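Side-chain contact in 2-oxo-1,2-dihydroquinoline 8-monooxygenase, oxygenase component (Pseudomonas putida, PDB 1Z02), which is the Rieske-type oxygenase component that probably hydroxylates 2-oxoquinoline at carbon 8, using a [2Fe-2S] cluster and a mononuclear iron: residues D350-Y353 with K354-L358. Sequence-based numbering, arbitrary orientation.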
loop_
_atom_site.group_PDB
_atom_site.type_symbol
_atom_site.label_atom_id
_atom_site.label_comp_id
_atom_site.label_asym_id
_atom_site.label_seq_id
_atom_site.Cartn_x
_atom_site.Cartn_y
_atom_site.Cartn_z
ATOM N N ASP A 350 -31.255 16.841 -14.322
ATOM C CA ASP A 350 -30.926 17.271 -12.968
ATOM C C ASP A 350 -31.833 16.734 -11.868
ATOM O O ASP A 350 -31.361 16.394 -10.782
ATOM C CB ASP A 350 -30.944 18.796 -12.884
ATOM C CG ASP A 350 -29.826 19.440 -13.671
ATOM O OD1 ASP A 350 -29.901 20.667 -13.897
ATOM O OD2 ASP A 350 -28.870 18.730 -14.053
ATOM N N HIS A 351 -33.128 16.650 -12.144
ATOM C CA HIS A 351 -34.075 16.215 -11.126
ATOM C C HIS A 351 -34.746 14.877 -11.371
ATOM O O HIS A 351 -35.656 14.497 -10.638
ATOM C CB HIS A 351 -35.137 17.299 -10.948
ATOM C CG HIS A 351 -34.565 18.672 -10.764
ATOM N ND1 HIS A 351 -33.924 19.063 -9.609
ATOM C CD2 HIS A 351 -34.490 19.724 -11.613
ATOM C CE1 HIS A 351 -33.476 20.299 -9.755
ATOM N NE2 HIS A 351 -33.805 20.722 -10.961
ATOM N N MET A 352 -34.300 14.153 -12.392
ATOM C CA MET A 352 -34.900 12.861 -12.680
ATOM C C MET A 352 -33.860 11.804 -13.054
ATOM O O MET A 352 -33.564 10.906 -12.264
ATOM C CB MET A 352 -35.927 13.010 -13.807
ATOM C CG MET A 352 -37.092 12.047 -13.708
ATOM S SD MET A 352 -36.551 10.326 -13.609
ATOM C CE MET A 352 -37.275 9.678 -15.061
ATOM N N TYR A 353 -33.300 11.924 -14.254
ATOM C CA TYR A 353 -32.309 10.967 -14.733
ATOM C C TYR A 353 -31.073 10.817 -13.844
ATOM O O TYR A 353 -30.686 9.700 -13.500
ATOM C CB TYR A 353 -31.852 11.332 -16.147
ATOM C CG TYR A 353 -32.968 11.540 -17.148
ATOM C CD1 TYR A 353 -34.144 10.789 -17.087
ATOM C CD2 TYR A 353 -32.826 12.458 -18.188
ATOM C CE1 TYR A 353 -35.147 10.947 -18.044
ATOM C CE2 TYR A 353 -33.817 12.619 -19.146
ATOM C CZ TYR A 353 -34.973 11.864 -19.071
ATOM O OH TYR A 353 -35.952 12.031 -20.022
ATOM N N LYS A 354 -30.443 11.925 -13.472
ATOM C CA LYS A 354 -29.244 11.840 -12.641
ATOM C C LYS A 354 -29.458 11.182 -11.279
ATOM O O LYS A 354 -28.859 10.152 -10.986
ATOM C CB LYS A 354 -28.625 13.225 -12.445
ATOM C CG LYS A 354 -27.294 13.198 -11.704
ATOM C CD LYS A 354 -26.732 14.600 -11.500
ATOM C CE LYS A 354 -25.395 14.553 -10.775
ATOM N NZ LYS A 354 -24.847 15.915 -10.495
ATOM N N PRO A 355 -30.314 11.757 -10.426
ATOM C CA PRO A 355 -30.518 11.135 -9.115
ATOM C C PRO A 355 -31.150 9.743 -9.128
ATOM O O PRO A 355 -30.724 8.865 -8.384
ATOM C CB PRO A 355 -31.389 12.154 -8.384
ATOM C CG PRO A 355 -32.208 12.735 -9.497
ATOM C CD PRO A 355 -31.175 12.944 -10.582
ATOM N N LEU A 356 -32.159 9.533 -9.970
ATOM C CA LEU A 356 -32.837 8.241 -10.012
ATOM C C LEU A 356 -32.221 7.170 -10.903
ATOM O O LEU A 356 -32.317 5.987 -10.590
ATOM C CB LEU A 356 -34.301 8.425 -10.420
ATOM C CG LEU A 356 -35.219 9.197 -9.462
ATOM C CD1 LEU A 356 -36.616 9.278 -10.053
ATOM C CD2 LEU A 356 -35.287 8.489 -8.109
ATOM N N CYS A 357 -31.596 7.569 -12.006
ATOM C CA CYS A 357 -31.008 6.593 -12.919
ATOM C C CYS A 357 -29.490 6.456 -12.900
ATOM O O CYS A 357 -28.972 5.407 -12.516
ATOM C CB CYS A 357 -31.480 6.877 -14.340
ATOM S SG CYS A 357 -33.273 6.718 -14.523
ATOM N N LEU A 358 -28.772 7.492 -13.325
ATOM C CA LEU A 358 -27.316 7.415 -13.338
ATOM C C LEU A 358 -26.768 7.082 -11.952
ATOM O O LEU A 358 -25.732 6.429 -11.826
ATOM C CB LEU A 358 -26.716 8.726 -13.855
ATOM C CG LEU A 358 -27.035 9.068 -15.319
ATOM C CD1 LEU A 358 -26.026 10.087 -15.831
ATOM C CD2 LEU A 358 -26.965 7.802 -16.176
#
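M352 and L356, one turn apart, cross their side chains at about a right angle, with M352 SD 3.7 Å from L356 CD1. The bend of the methionine chain at chi2 (-55°) helps bring its sulfur to the leucine methyl. The same two residues are joined by the backbone bond from L356 N to M352 O, 3.0 Å long. P355, an imino acid without an N-H, cannot continue the bonding; its CD and CG rest against backbone atoms instead, CD lying 3.5 Å from D350 O and CG 3.6 Å from M352 O. Y353 O is gripped twice: L358 N comes within 2.9 Å of Y353 O and C357 N within 2.8 Å of it, from opposite faces of the carbonyl plane, the C357 donor standing 36° out of it. The Y353 side chain starts away from residues 354-358, CG anti to the carbonyl carbon, and its OH is hydrogen-bonded to E309, while P308, V312 and L332 pack on the side chain. The i+5 to i bond from L358 N to Y353 O marks a pi-type turn beside a proline kink, in a helix packed on the sheet of the Bet v 1-like catalytic domain, the side chain of C357 about 11 Å from the mononuclear iron.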